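Local coordinates for protein ultraspiracle (Drosophila melanogaster, PDB 1HG4) that probably acts as a ligand-regulated transcription factor of the nuclear receptor family, its ligand-binding domain holding a phospholipid while locked in an inactive conformation, at residues P71-A74 with D80-I83; I83-A88 with E260-Q265. One frame throughout, in Å; residues are numbered along the deposited sequence.

Interaction 1 of 2, residues P71-A74 with D80-I83; sequences PHFA and DQVI
Gln81 and Phe73 form a buried CH-pi and van der Waals contact between the first turns of helix 78-100 and the loop that leads into it from helix 46-68. Gln81 CG stands over one face of the Phe73 ring, toward its rim, 4.2 Å from the ring centroid and 19° off the normal. Gln81 CB follows the same rim, 3.8 Å from Phe73 CZ, and the backbone O of Gln81 lies 3.6 Å from that CZ. The Phe73 ring reaches the helix because its CG lies anti to the backbone N (chi1 -170°), which carries it out from the loop backbone to Gln81. The glutamine chain then runs on, extended beyond CG, past the loop backbone: Gln81 CG is 3.4 Å from Phe73 O. The amide plane is turned 60° from the ring, with Gln81 OE1 3.7 Å from Phe73 CE2, so the two do not stack flat. At the other corner of the amide, Gln81 NE2 hydrogen-bonds to Val76 O in the same loop, and it comes within 3.4 Å of Ala74 O. Replacing Gln81 with an alanine takes away CG and the amide, which is likely to leave Val76 O without its mate and one face of the Phe73 ring less well covered. Next to Gln81 in the chain, Asp80 ties the helix start to Lys195 N and Ser196 N through its two carboxylate oxygens. The side chain of Gln81 also packs on Leu266 of helix 258-266 and on Arg216 of the second subunit. Phe73 and Ala74, followed by Asp80 and Gln81, match the Phe-Ala and Asp-Gln pairs of the signature motif of nuclear receptor ligand-binding domains, where this loop is pinned to the helix that follows it.

Interaction 2 of 2, residues I83-A88 with E260-Q265; sequences ILLKAA and ELFLEQ
Phe262 lays one face of its ring over Leu85, whose CB sits 3.8 Å from the ring centroid and 20° off the normal, displaced toward the rim. Leu85 CB comes nearest to Phe262 CE2, at 3.6 Å, while the CD1 methyl of Leu85 reaches back to the inner end of the ring, 4.1 Å from Phe262 CG. With CG anti to its carbonyl carbon (chi1 -79°), Phe262 drives the ring across to helix 78-100, where CE2 also meets the backbone, 3.6 Å from Lys86 N. The ring has a second neighbour in Val64 of helix 46-68, and Leu85 has one in Ala67. Helix 258-266, the C-terminal activation helix of the nuclear receptor fold, thus lies in the groove between helices 46-68 and 78-100, where coactivators bind in active relatives; this is consistent with the inactive, locked state of the receptor. At the border of the apolar patch the Lys86 chain runs past the ring, and its NZ forms a salt bridge with Glu259 OE2, adding a charged tie between the two helices. Farther along helix 258-266, Gln265 NE2 hydrogen-bonds to Phe61 O and Glu65 OE2 of helix 46-68.

Both interactions use helix 78-100 and share Ile83: interaction 1 takes its first turns, interaction 2 the turns just after, and their centres lie about 9 Å apart. Interaction 1 is local in sequence, whereas in interaction 2 the two segments are separated by 171 residues, bringing in helix 258-266 from near the C-terminus. They are in direct touch: Phe73 CE1 packs 3.8 Å from Leu84 CD1, and Val82 CG2 lies 3.8 Å from Leu263 CG. The loop therefore packs on the same helix that receives helix 258-266, which joins the signature region to the groove occupied in this inactive receptor.

Interaction 1 of 2, residues P71-A74 with D80-I83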
ATOM      1  N   PRO A  71     -11.433 -14.262  -2.845  1.00 26.42           N
ATOM      2  CA  PRO A  71     -10.886 -13.356  -3.869  1.00 27.19           C
ATOM      3  C   PRO A  71      -9.402 -13.052  -3.682  1.00 27.51           C
ATOM      4  O   PRO A  71      -8.988 -12.616  -2.601  1.00 25.70           O
ATOM      5  CB  PRO A  71     -11.751 -12.098  -3.721  1.00 27.46           C
ATOM      6  CG  PRO A  71     -13.071 -12.644  -3.274  1.00 27.03           C
ATOM      7  CD  PRO A  71     -12.662 -13.702  -2.248  1.00 26.61           C
ATOM      8  N   HIS A  72      -8.621 -13.313  -4.736  1.00 28.65           N
ATOM      9  CA  HIS A  72      -7.169 -13.064  -4.771  1.00 30.87           C
ATOM     10  C   HIS A  72      -6.249 -13.969  -3.957  1.00 30.26           C
ATOM     11  O   HIS A  72      -5.046 -14.034  -4.246  1.00 30.67           O
ATOM     12  CB  HIS A  72      -6.871 -11.604  -4.391  1.00 32.17           C
ATOM     13  CG  HIS A  72      -7.408 -10.613  -5.374  1.00 37.07           C
ATOM     14  ND1 HIS A  72      -6.655 -10.116  -6.417  1.00 38.22           N
ATOM     15  CD2 HIS A  72      -8.646 -10.082  -5.517  1.00 37.78           C
ATOM     16  CE1 HIS A  72      -7.407  -9.323  -7.158  1.00 39.24           C
ATOM     17  NE2 HIS A  72      -8.620  -9.286  -6.635  1.00 37.71           N
ATOM     18  N   PHE A  73      -6.796 -14.662  -2.957  1.00 29.02           N
ATOM     19  CA  PHE A  73      -5.999 -15.540  -2.098  1.00 28.43           C
ATOM     20  C   PHE A  73      -5.051 -16.468  -2.852  1.00 29.29           C
ATOM     21  O   PHE A  73      -3.849 -16.481  -2.587  1.00 27.99           O
ATOM     22  CB  PHE A  73      -6.902 -16.393  -1.211  1.00 28.19           C
ATOM     23  CG  PHE A  73      -6.155 -17.150  -0.144  1.00 28.31           C
ATOM     24  CD1 PHE A  73      -5.657 -16.491   0.978  1.00 27.15           C
ATOM     25  CD2 PHE A  73      -5.937 -18.516  -0.262  1.00 27.84           C
ATOM     26  CE1 PHE A  73      -4.957 -17.181   1.959  1.00 25.63           C
ATOM     27  CE2 PHE A  73      -5.234 -19.212   0.722  1.00 25.84           C
ATOM     28  CZ  PHE A  73      -4.747 -18.547   1.827  1.00 24.19           C
ATOM     29  N   ALA A  74      -5.596 -17.247  -3.782  1.00 29.74           N
ATOM     30  CA  ALA A  74      -4.793 -18.194  -4.559  1.00 31.29           C
ATOM     31  C   ALA A  74      -3.769 -17.516  -5.453  1.00 32.75           C
ATOM     32  O   ALA A  74      -2.921 -18.185  -6.058  1.00 33.06           O
ATOM     33  CB  ALA A  74      -5.700 -19.083  -5.405  1.00 31.25           C
ATOM     34  N   ASP A  80       3.075 -17.117   1.004  1.00 29.21           N
ATOM     35  CA  ASP A  80       2.257 -16.137   1.702  1.00 28.93           C
ATOM     36  C   ASP A  80       0.967 -16.797   2.177  1.00 28.52           C
ATOM     37  O   ASP A  80       0.522 -16.557   3.300  1.00 28.86           O
ATOM     38  CB  ASP A  80       1.903 -14.948   0.789  1.00 30.23           C
ATOM     39  CG  ASP A  80       2.992 -13.886   0.734  1.00 31.34           C
ATOM     40  OD1 ASP A  80       3.863 -13.876   1.634  1.00 32.32           O
ATOM     41  OD2 ASP A  80       2.963 -13.048  -0.202  1.00 29.20           O
ATOM     42  N   GLN A  81       0.374 -17.625   1.317  1.00 25.99           N
ATOM     43  CA  GLN A  81      -0.882 -18.299   1.628  1.00 25.18           C
ATOM     44  C   GLN A  81      -0.763 -19.133   2.891  1.00 25.69           C
ATOM     45  O   GLN A  81      -1.686 -19.178   3.712  1.00 27.68           O
ATOM     46  CB  GLN A  81      -1.304 -19.194   0.464  1.00 23.31           C
ATOM     47  CG  GLN A  81      -1.643 -18.442  -0.812  1.00 22.73           C
ATOM     48  CD  GLN A  81      -2.018 -19.385  -1.932  1.00 24.64           C
ATOM     49  OE1 GLN A  81      -2.740 -20.361  -1.714  1.00 25.38           O
ATOM     50  NE2 GLN A  81      -1.535 -19.104  -3.136  1.00 23.10           N
ATOM     51  N   VAL A  82       0.381 -19.784   3.041  1.00 24.49           N
ATOM     52  CA  VAL A  82       0.642 -20.629   4.196  1.00 24.08           C
ATOM     53  C   VAL A  82       0.713 -19.790   5.458  1.00 23.75           C
ATOM     54  O   VAL A  82       0.159 -20.172   6.485  1.00 23.20           O
ATOM     55  CB  VAL A  82       1.976 -21.423   4.009  1.00 23.44           C
ATOM     56  CG1 VAL A  82       2.442 -22.010   5.334  1.00 22.23           C
ATOM     57  CG2 VAL A  82       1.775 -22.525   2.980  1.00 21.25           C
ATOM     58  N   ILE A  83       1.385 -18.642   5.374  1.00 23.85           N
ATOM     59  CA  ILE A  83       1.533 -17.763   6.528  1.00 23.82           C
ATOM     60  C   ILE A  83       0.197 -17.179   6.986  1.00 23.96           C
ATOM     61  O   ILE A  83      -0.080 -17.090   8.188  1.00 24.54           O
ATOM     62  CB  ILE A  83       2.544 -16.621   6.223  1.00 24.82           C
ATOM     63  CG1 ILE A  83       3.950 -17.206   6.071  1.00 25.87           C
ATOM     64  CG2 ILE A  83       2.558 -15.591   7.352  1.00 24.26           C
ATOM     65  CD1 ILE A  83       5.007 -16.163   5.721  1.00 28.94           C
TER

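Interaction 2 of 2, residues I83-A88 with E260-Q265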
ATOM      1  N   ILE A  83       1.385 -18.642   5.374  1.00 23.85           N
ATOM      2  CA  ILE A  83       1.533 -17.763   6.528  1.00 23.82           C
ATOM      3  C   ILE A  83       0.197 -17.179   6.986  1.00 23.96           C
ATOM      4  O   ILE A  83      -0.080 -17.090   8.188  1.00 24.54           O
ATOM      5  CB  ILE A  83       2.544 -16.621   6.223  1.00 24.82           C
ATOM      6  CG1 ILE A  83       3.950 -17.206   6.071  1.00 25.87           C
ATOM      7  CG2 ILE A  83       2.558 -15.591   7.352  1.00 24.26           C
ATOM      8  CD1 ILE A  83       5.007 -16.163   5.721  1.00 28.94           C
ATOM      9  N   LEU A  84      -0.640 -16.801   6.027  1.00 24.24           N
ATOM     10  CA  LEU A  84      -1.948 -16.224   6.337  1.00 23.58           C
ATOM     11  C   LEU A  84      -2.810 -17.224   7.084  1.00 23.15           C
ATOM     12  O   LEU A  84      -3.467 -16.865   8.059  1.00 22.69           O
ATOM     13  CB  LEU A  84      -2.659 -15.785   5.051  1.00 22.04           C
ATOM     14  CG  LEU A  84      -1.982 -14.622   4.316  1.00 21.20           C
ATOM     15  CD1 LEU A  84      -2.582 -14.430   2.933  1.00 21.96           C
ATOM     16  CD2 LEU A  84      -2.130 -13.367   5.145  1.00 22.43           C
ATOM     17  N   LEU A  85      -2.814 -18.470   6.620  1.00 22.12           N
ATOM     18  CA  LEU A  85      -3.608 -19.503   7.265  1.00 23.08           C
ATOM     19  C   LEU A  85      -3.085 -19.821   8.671  1.00 23.88           C
ATOM     20  O   LEU A  85      -3.863 -20.022   9.599  1.00 23.40           O
ATOM     21  CB  LEU A  85      -3.619 -20.770   6.409  1.00 23.69           C
ATOM     22  CG  LEU A  85      -4.455 -20.681   5.131  1.00 24.68           C
ATOM     23  CD1 LEU A  85      -4.205 -21.908   4.259  1.00 25.81           C
ATOM     24  CD2 LEU A  85      -5.918 -20.586   5.492  1.00 21.83           C
ATOM     25  N   LYS A  86      -1.768 -19.858   8.822  1.00 23.37           N
ATOM     26  CA  LYS A  86      -1.155 -20.153  10.108  1.00 23.82           C
ATOM     27  C   LYS A  86      -1.476 -19.067  11.135  1.00 23.64           C
ATOM     28  O   LYS A  86      -1.613 -19.331  12.334  1.00 23.27           O
ATOM     29  CB  LYS A  86       0.365 -20.280   9.932  1.00 24.69           C
ATOM     30  CG  LYS A  86       1.141 -20.414  11.221  1.00 26.87           C
ATOM     31  CD  LYS A  86       0.872 -21.743  11.894  1.00 31.48           C
ATOM     32  CE  LYS A  86       1.564 -21.806  13.247  1.00 36.43           C
ATOM     33  NZ  LYS A  86       3.012 -21.423  13.128  1.00 39.76           N
ATOM     34  N   ALA A  87      -1.604 -17.835  10.667  1.00 23.91           N
ATOM     35  CA  ALA A  87      -1.888 -16.730  11.575  1.00 23.58           C
ATOM     36  C   ALA A  87      -3.357 -16.562  11.920  1.00 23.04           C
ATOM     37  O   ALA A  87      -3.680 -16.133  13.006  1.00 27.40           O
ATOM     38  CB  ALA A  87      -1.333 -15.415  10.996  1.00 22.29           C
ATOM     39  N   ALA A  88      -4.263 -16.916  11.021  1.00 23.79           N
ATOM     40  CA  ALA A  88      -5.683 -16.727  11.309  1.00 22.21           C
ATOM     41  C   ALA A  88      -6.542 -17.945  11.680  1.00 21.88           C
ATOM     42  O   ALA A  88      -7.655 -17.753  12.180  1.00 21.25           O
ATOM     43  CB  ALA A  88      -6.351 -15.975  10.124  1.00 19.89           C
ATOM     44  N   GLU A 260       3.386 -27.191   6.996  1.00 38.57           N
ATOM     45  CA  GLU A 260       3.483 -28.264   6.017  1.00 37.36           C
ATOM     46  C   GLU A 260       2.121 -28.802   5.621  1.00 35.68           C
ATOM     47  O   GLU A 260       1.853 -29.017   4.443  1.00 35.44           O
ATOM     48  CB  GLU A 260       4.338 -29.405   6.560  1.00 38.72           C
ATOM     49  CG  GLU A 260       5.834 -29.169   6.479  1.00 41.47           C
ATOM     50  CD  GLU A 260       6.628 -30.314   7.089  1.00 44.36           C
ATOM     51  OE1 GLU A 260       6.297 -31.491   6.795  1.00 45.29           O
ATOM     52  OE2 GLU A 260       7.580 -30.039   7.855  1.00 43.89           O
ATOM     53  N   LEU A 261       1.259 -29.014   6.606  1.00 33.52           N
ATOM     54  CA  LEU A 261      -0.065 -29.551   6.338  1.00 31.99           C
ATOM     55  C   LEU A 261      -0.866 -28.612   5.437  1.00 30.69           C
ATOM     56  O   LEU A 261      -1.568 -29.063   4.533  1.00 30.20           O
ATOM     57  CB  LEU A 261      -0.801 -29.812   7.658  1.00 33.31           C
ATOM     58  CG  LEU A 261      -0.248 -30.914   8.587  1.00 33.09           C
ATOM     59  CD1 LEU A 261       1.205 -30.654   8.925  1.00 34.36           C
ATOM     60  CD2 LEU A 261      -1.051 -30.947   9.871  1.00 33.16           C
ATOM     61  N   PHE A 262      -0.752 -27.309   5.678  1.00 28.59           N
ATOM     62  CA  PHE A 262      -1.450 -26.314   4.870  1.00 28.84           C
ATOM     63  C   PHE A 262      -0.890 -26.317   3.449  1.00 29.40           C
ATOM     64  O   PHE A 262      -1.629 -26.322   2.459  1.00 30.16           O
ATOM     65  CB  PHE A 262      -1.270 -24.908   5.463  1.00 28.60           C
ATOM     66  CG  PHE A 262      -2.162 -24.609   6.635  1.00 25.82           C
ATOM     67  CD1 PHE A 262      -3.421 -25.192   6.742  1.00 24.32           C
ATOM     68  CD2 PHE A 262      -1.750 -23.701   7.613  1.00 26.16           C
ATOM     69  CE1 PHE A 262      -4.269 -24.878   7.810  1.00 27.24           C
ATOM     70  CE2 PHE A 262      -2.587 -23.371   8.694  1.00 26.90           C
ATOM     71  CZ  PHE A 262      -3.852 -23.962   8.793  1.00 26.70           C
ATOM     72  N   LEU A 263       0.429 -26.305   3.358  1.00 30.73           N
ATOM     73  CA  LEU A 263       1.115 -26.300   2.073  1.00 32.03           C
ATOM     74  C   LEU A 263       0.704 -27.493   1.224  1.00 32.60           C
ATOM     75  O   LEU A 263       0.483 -27.365   0.017  1.00 32.64           O
ATOM     76  CB  LEU A 263       2.628 -26.345   2.291  1.00 32.49           C
ATOM     77  CG  LEU A 263       3.517 -25.511   1.374  1.00 34.99           C
ATOM     78  CD1 LEU A 263       4.968 -25.871   1.650  1.00 35.97           C
ATOM     79  CD2 LEU A 263       3.174 -25.759  -0.079  1.00 36.78           C
ATOM     80  N   GLU A 264       0.599 -28.654   1.862  1.00 32.52           N
ATOM     81  CA  GLU A 264       0.242 -29.870   1.155  1.00 32.87           C
ATOM     82  C   GLU A 264      -1.187 -29.868   0.642  1.00 31.80           C
ATOM     83  O   GLU A 264      -1.440 -30.342  -0.471  1.00 31.71           O
ATOM     84  CB  GLU A 264       0.511 -31.084   2.049  1.00 36.93           C
ATOM     85  CG  GLU A 264       1.949 -31.095   2.600  1.00 42.17           C
ATOM     86  CD  GLU A 264       2.307 -32.365   3.358  1.00 45.16           C
ATOM     87  OE1 GLU A 264       1.452 -32.864   4.133  1.00 47.31           O
ATOM     88  OE2 GLU A 264       3.455 -32.849   3.185  1.00 45.63           O
ATOM     89  N   GLN A 265      -2.129 -29.334   1.419  1.00 30.31           N
ATOM     90  CA  GLN A 265      -3.508 -29.307   0.937  1.00 28.46           C
ATOM     91  C   GLN A 265      -3.619 -28.280  -0.182  1.00 29.84           C
ATOM     92  O   GLN A 265      -4.304 -28.513  -1.178  1.00 30.36           O
ATOM     93  CB  GLN A 265      -4.497 -28.962   2.055  1.00 27.33           C
ATOM     94  CG  GLN A 265      -5.949 -29.234   1.658  1.00 25.91           C
ATOM     95  CD  GLN A 265      -6.948 -28.960   2.766  1.00 25.16           C
ATOM     96  OE1 GLN A 265      -6.675 -29.218   3.933  1.00 27.18           O
ATOM     97  NE2 GLN A 265      -8.124 -28.462   2.400  1.00 24.95           N
TER